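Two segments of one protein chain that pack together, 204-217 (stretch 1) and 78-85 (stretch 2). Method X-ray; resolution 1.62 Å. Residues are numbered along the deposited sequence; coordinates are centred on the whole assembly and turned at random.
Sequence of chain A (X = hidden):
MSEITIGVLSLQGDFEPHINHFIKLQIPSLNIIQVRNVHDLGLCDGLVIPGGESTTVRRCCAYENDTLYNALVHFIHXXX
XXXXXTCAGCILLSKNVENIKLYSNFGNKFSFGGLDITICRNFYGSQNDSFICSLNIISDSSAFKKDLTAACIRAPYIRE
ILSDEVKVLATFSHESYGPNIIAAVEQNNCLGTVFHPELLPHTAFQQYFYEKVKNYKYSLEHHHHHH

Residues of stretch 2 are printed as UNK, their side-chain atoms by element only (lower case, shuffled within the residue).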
# COMPACT_ATOMS: atom_id res chain seq x y z
N ALA A 204 9.00 -4.85 9.43
CA ALA A 204 8.61 -6.19 8.89
C ALA A 204 7.95 -6.03 7.54
O ALA A 204 8.25 -6.79 6.61
CB ALA A 204 7.64 -6.85 9.84
N PHE A 205 6.98 -5.12 7.39
CA PHE A 205 6.26 -5.01 6.12
C PHE A 205 7.14 -4.46 4.99
O PHE A 205 6.97 -4.77 3.80
CB PHE A 205 4.94 -4.27 6.28
CG PHE A 205 3.89 -5.15 7.00
CD1 PHE A 205 3.88 -5.20 8.37
CD2 PHE A 205 3.06 -5.99 6.28
CE1 PHE A 205 2.99 -6.05 9.03
CE2 PHE A 205 2.15 -6.83 6.96
CZ PHE A 205 2.19 -6.89 8.30
N GLN A 206 8.04 -3.54 5.38
CA GLN A 206 9.01 -3.06 4.43
C GLN A 206 9.88 -4.20 3.90
O GLN A 206 10.15 -4.33 2.68
CB GLN A 206 9.92 -1.96 5.04
CG GLN A 206 9.16 -0.66 5.27
CD GLN A 206 8.35 -0.59 6.53
OE1 GLN A 206 8.44 -1.49 7.34
NE2 GLN A 206 7.60 0.52 6.71
N GLN A 207 10.34 -5.04 4.78
CA GLN A 207 11.15 -6.19 4.40
C GLN A 207 10.37 -7.12 3.51
O GLN A 207 10.90 -7.60 2.49
CB GLN A 207 11.62 -6.88 5.65
CG GLN A 207 12.59 -8.01 5.24
CD GLN A 207 13.13 -8.81 6.42
OE1 GLN A 207 12.80 -8.55 7.60
NE2 GLN A 207 13.91 -9.78 6.11
N TYR A 208 9.13 -7.40 3.85
CA TYR A 208 8.26 -8.27 3.04
C TYR A 208 8.07 -7.69 1.65
O TYR A 208 8.16 -8.38 0.62
CB TYR A 208 6.92 -8.41 3.69
CG TYR A 208 6.02 -9.37 3.02
CD1 TYR A 208 6.27 -10.74 3.10
CD2 TYR A 208 4.93 -8.98 2.33
CE1 TYR A 208 5.41 -11.64 2.48
CE2 TYR A 208 4.06 -9.87 1.77
CZ TYR A 208 4.30 -11.20 1.84
OH TYR A 208 3.47 -12.19 1.27
N PHE A 209 7.79 -6.40 1.60
CA PHE A 209 7.56 -5.76 0.27
C PHE A 209 8.88 -5.77 -0.51
O PHE A 209 8.87 -6.02 -1.73
CB PHE A 209 7.02 -4.35 0.38
CG PHE A 209 6.67 -3.76 -0.97
CD1 PHE A 209 5.63 -4.35 -1.71
CD2 PHE A 209 7.30 -2.66 -1.51
CE1 PHE A 209 5.33 -3.87 -2.96
CE2 PHE A 209 6.97 -2.18 -2.75
CZ PHE A 209 6.02 -2.80 -3.45
N TYR A 210 10.01 -5.52 0.11
CA TYR A 210 11.29 -5.60 -0.60
C TYR A 210 11.45 -7.01 -1.24
O TYR A 210 11.83 -7.12 -2.42
CB TYR A 210 12.42 -5.34 0.36
CG TYR A 210 13.73 -5.62 -0.28
CD1 TYR A 210 14.35 -4.74 -1.13
CD2 TYR A 210 14.37 -6.84 -0.12
CE1 TYR A 210 15.55 -5.05 -1.75
CE2 TYR A 210 15.56 -7.16 -0.74
CZ TYR A 210 16.14 -6.29 -1.61
OH TYR A 210 17.36 -6.52 -2.29
N GLU A 211 11.23 -8.06 -0.48
CA GLU A 211 11.38 -9.41 -0.99
C GLU A 211 10.40 -9.64 -2.15
O GLU A 211 10.80 -10.29 -3.13
CB GLU A 211 11.17 -10.38 0.14
CG GLU A 211 12.31 -10.45 1.09
CD GLU A 211 13.56 -11.09 0.53
OE1 GLU A 211 13.46 -11.91 -0.39
OE2 GLU A 211 14.66 -10.82 1.00
N LYS A 212 9.22 -9.03 -2.09
CA LYS A 212 8.24 -9.13 -3.19
C LYS A 212 8.81 -8.56 -4.46
O LYS A 212 8.72 -9.09 -5.58
CB LYS A 212 6.96 -8.43 -2.82
CG LYS A 212 5.82 -8.67 -3.73
CD LYS A 212 4.54 -8.08 -3.13
CE LYS A 212 3.31 -8.16 -4.11
NZ LYS A 212 2.90 -9.59 -4.10
N VAL A 213 9.40 -7.38 -4.33
CA VAL A 213 10.03 -6.68 -5.49
C VAL A 213 11.21 -7.49 -6.00
O VAL A 213 11.40 -7.64 -7.21
CB VAL A 213 10.44 -5.23 -5.10
CG1 VAL A 213 11.14 -4.56 -6.31
CG2 VAL A 213 9.26 -4.40 -4.65
N LYS A 214 12.07 -7.98 -5.07
CA LYS A 214 13.20 -8.82 -5.47
C LYS A 214 12.77 -10.04 -6.24
O LYS A 214 13.37 -10.30 -7.31
CB LYS A 214 13.96 -9.23 -4.19
CG LYS A 214 15.21 -10.05 -4.52
CD LYS A 214 15.62 -10.86 -3.32
CE LYS A 214 14.84 -12.19 -3.29
NZ LYS A 214 15.15 -13.03 -2.14
N ASN A 215 11.72 -10.69 -5.80
CA ASN A 215 11.26 -11.95 -6.47
C ASN A 215 10.69 -11.59 -7.84
O ASN A 215 10.91 -12.26 -8.85
CB ASN A 215 10.18 -12.61 -5.67
CG ASN A 215 10.70 -13.24 -4.34
OD1 ASN A 215 11.82 -13.53 -4.24
ND2 ASN A 215 9.78 -13.55 -3.45
N TYR A 216 9.96 -10.48 -7.91
CA TYR A 216 9.54 -9.94 -9.21
C TYR A 216 10.68 -9.75 -10.19
O TYR A 216 10.62 -10.23 -11.34
CB TYR A 216 8.69 -8.64 -9.06
CG TYR A 216 8.63 -7.85 -10.35
CD1 TYR A 216 7.73 -8.15 -11.28
CD2 TYR A 216 9.51 -6.80 -10.60
CE1 TYR A 216 7.72 -7.44 -12.49
CE2 TYR A 216 9.51 -6.12 -11.78
CZ TYR A 216 8.60 -6.45 -12.73
OH TYR A 216 8.63 -5.76 -13.91
N LYS A 217 11.73 -9.09 -9.75
CA LYS A 217 12.84 -8.80 -10.66
C LYS A 217 13.47 -10.09 -11.12
O LYS A 217 13.84 -10.19 -12.30
CB LYS A 217 13.88 -7.94 -9.92
CG LYS A 217 14.64 -7.00 -10.89
CD LYS A 217 15.25 -5.86 -10.19
CE LYS A 217 16.01 -4.92 -11.13
NZ LYS A 217 15.22 -4.45 -12.33
N UNK A 78 -0.85 -4.03 -16.21
CA UNK A 78 -0.22 -4.55 -17.45
C UNK A 78 1.19 -5.05 -17.16
O UNK A 78 1.53 -6.20 -17.48
c UNK A 78 0.45 -4.15 -19.87
c UNK A 78 -0.25 -3.53 -18.60
c UNK A 78 -1.75 -3.13 -18.92
N UNK A 79 2.02 -4.19 -16.58
CA UNK A 79 3.39 -4.60 -16.19
C UNK A 79 3.33 -5.53 -15.01
O UNK A 79 4.31 -6.30 -14.83
c UNK A 79 5.38 -1.37 -16.61
c UNK A 79 4.69 -3.11 -18.39
c UNK A 79 4.40 -2.45 -17.01
c UNK A 79 4.24 -3.40 -15.85
N UNK A 80 2.29 -5.43 -14.17
CA UNK A 80 2.17 -6.25 -12.96
C UNK A 80 3.36 -6.06 -11.99
O UNK A 80 3.84 -7.03 -11.32
c UNK A 80 -0.33 -7.91 -13.81
c UNK A 80 1.01 -8.06 -14.33
c UNK A 80 2.03 -7.69 -13.33
c UNK A 80 -1.30 -8.58 -14.77
n UNK A 80 -2.71 -8.15 -14.61
N UNK A 81 3.86 -4.83 -11.93
CA UNK A 81 4.95 -4.56 -11.03
C UNK A 81 4.41 -4.44 -9.60
O UNK A 81 3.30 -4.04 -9.37
c UNK A 81 6.47 -3.57 -12.71
n UNK A 81 9.17 -1.27 -13.94
c UNK A 81 7.54 -2.43 -12.76
c UNK A 81 5.68 -3.32 -11.42
c UNK A 81 8.24 -2.37 -13.94
N UNK A 82 5.22 -4.90 -8.62
CA UNK A 82 4.73 -4.85 -7.24
C UNK A 82 4.35 -3.45 -6.77
O UNK A 82 5.14 -2.50 -6.98
c UNK A 82 6.57 -6.34 -7.38
c UNK A 82 6.50 -5.61 -8.73
c UNK A 82 5.90 -5.43 -6.43
N UNK A 83 3.24 -3.37 -6.03
CA UNK A 83 2.78 -2.11 -5.48
C UNK A 83 2.25 -2.34 -4.09
O UNK A 83 1.61 -3.33 -3.86
c UNK A 83 0.80 0.85 -7.02
c UNK A 83 1.46 -0.00 -5.97
c UNK A 83 0.55 -2.33 -6.62
c UNK A 83 1.75 -1.45 -6.42
N UNK A 84 2.55 -1.42 -3.23
CA UNK A 84 2.11 -1.45 -1.81
C UNK A 84 1.34 -0.18 -1.58
O UNK A 84 1.91 0.93 -1.55
c UNK A 84 1.73 -1.84 1.12
c UNK A 84 3.15 -1.62 2.83
c UNK A 84 3.75 -1.59 4.07
c UNK A 84 5.28 -1.27 1.71
c UNK A 84 5.10 -1.37 4.10
c UNK A 84 3.32 -1.50 -0.89
c UNK A 84 5.84 -1.16 2.94
c UNK A 84 2.98 -1.58 0.56
c UNK A 84 3.89 -1.47 1.63
n UNK A 84 1.81 -1.83 2.50
N UNK A 85 0.04 -0.31 -1.37
CA UNK A 85 -0.76 0.81 -0.95
C UNK A 85 -0.99 0.77 0.53
O UNK A 85 -1.49 -0.23 1.03
O HOH W 1 6.70 -6.40 -15.67

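Position 78 carries three carbons, the first bonded to the other two. It lies beyond reach of the helix 204-217, so its atoms alone identify it: a fork at CB without oxygen is Val-78.

Position 79 has four carbons, forked at the second. The side chain points sideways and makes no close contact with the helix; what matters is its backbone O, which accepts a 2.5 Å hydrogen bond from water 1, O to O. The same water lies 2.7 Å from Tyr-216 OH, again measured from its O, and so bridges loop and helix. The fork makes this Leu-79.

Position 80 shows four carbons in a row ending in nitrogen, a chain whose end leads away from the helix. Its phi is positive, at 59°, where the backbone leaves a preceding helix, and its O comes 4.0 Å from Tyr-216 CD1. The unbranched chain and terminal nitrogen give Lys-80.

Position 81 repeats the pattern, four carbons in a row and a nitrogen, but here the chain runs nearly extended beside the tyrosine. It is Lys-81: its CG is 3.3 Å from Tyr-216 OH, its CA lies over a face of that ring, and NZ is hydrogen-bonded elsewhere in the structure.

Position 82 has three carbons that close a ring onto its own backbone N. The ring points toward the helix, with one carbon over the face of the Tyr-216 ring and CB packed 3.9 Å from Val-213 CG2 and 3.8 Å from Phe-209 CE1. This is Pro-82, and the carbon over the tyrosine is CD, 3.8 Å from the centroid of the Tyr-216 ring, a CH-pi contact.

Position 83 holds four carbons, forked at the first, with one arm two carbons long. It begins the strand and points away from the helix; its backbone C is what approaches, 3.6 Å from Phe-209 CE1. The fork at CB and the longer arm make it Ile-83.

Position 84 has one carbon, then fused five- and six-membered rings holding eight carbons and a nitrogen. Its CB lies 3.7 Å from the Phe-209 ring centroid, over the face, and the far end of the rings reaches Phe-205 CB. This is Trp-84, whose CH2 is 3.6 Å from Phe-205 CB.

Position 85 has no side-chain atoms and touches nothing on the helix: Gly-85.

The contact works without a direct hydrogen bond. Phe-209 and Tyr-216 offer ring faces to Trp-84 CB and Pro-82 CD, and Val-213 adds an apolar contact to the proline. Inward-facing 82 and 84 flank outward-facing 83, the alternation of an extended chain, and water 1 supplies the polar link at the loop end.

Stretch 2 (78-85) VLKKPIWG
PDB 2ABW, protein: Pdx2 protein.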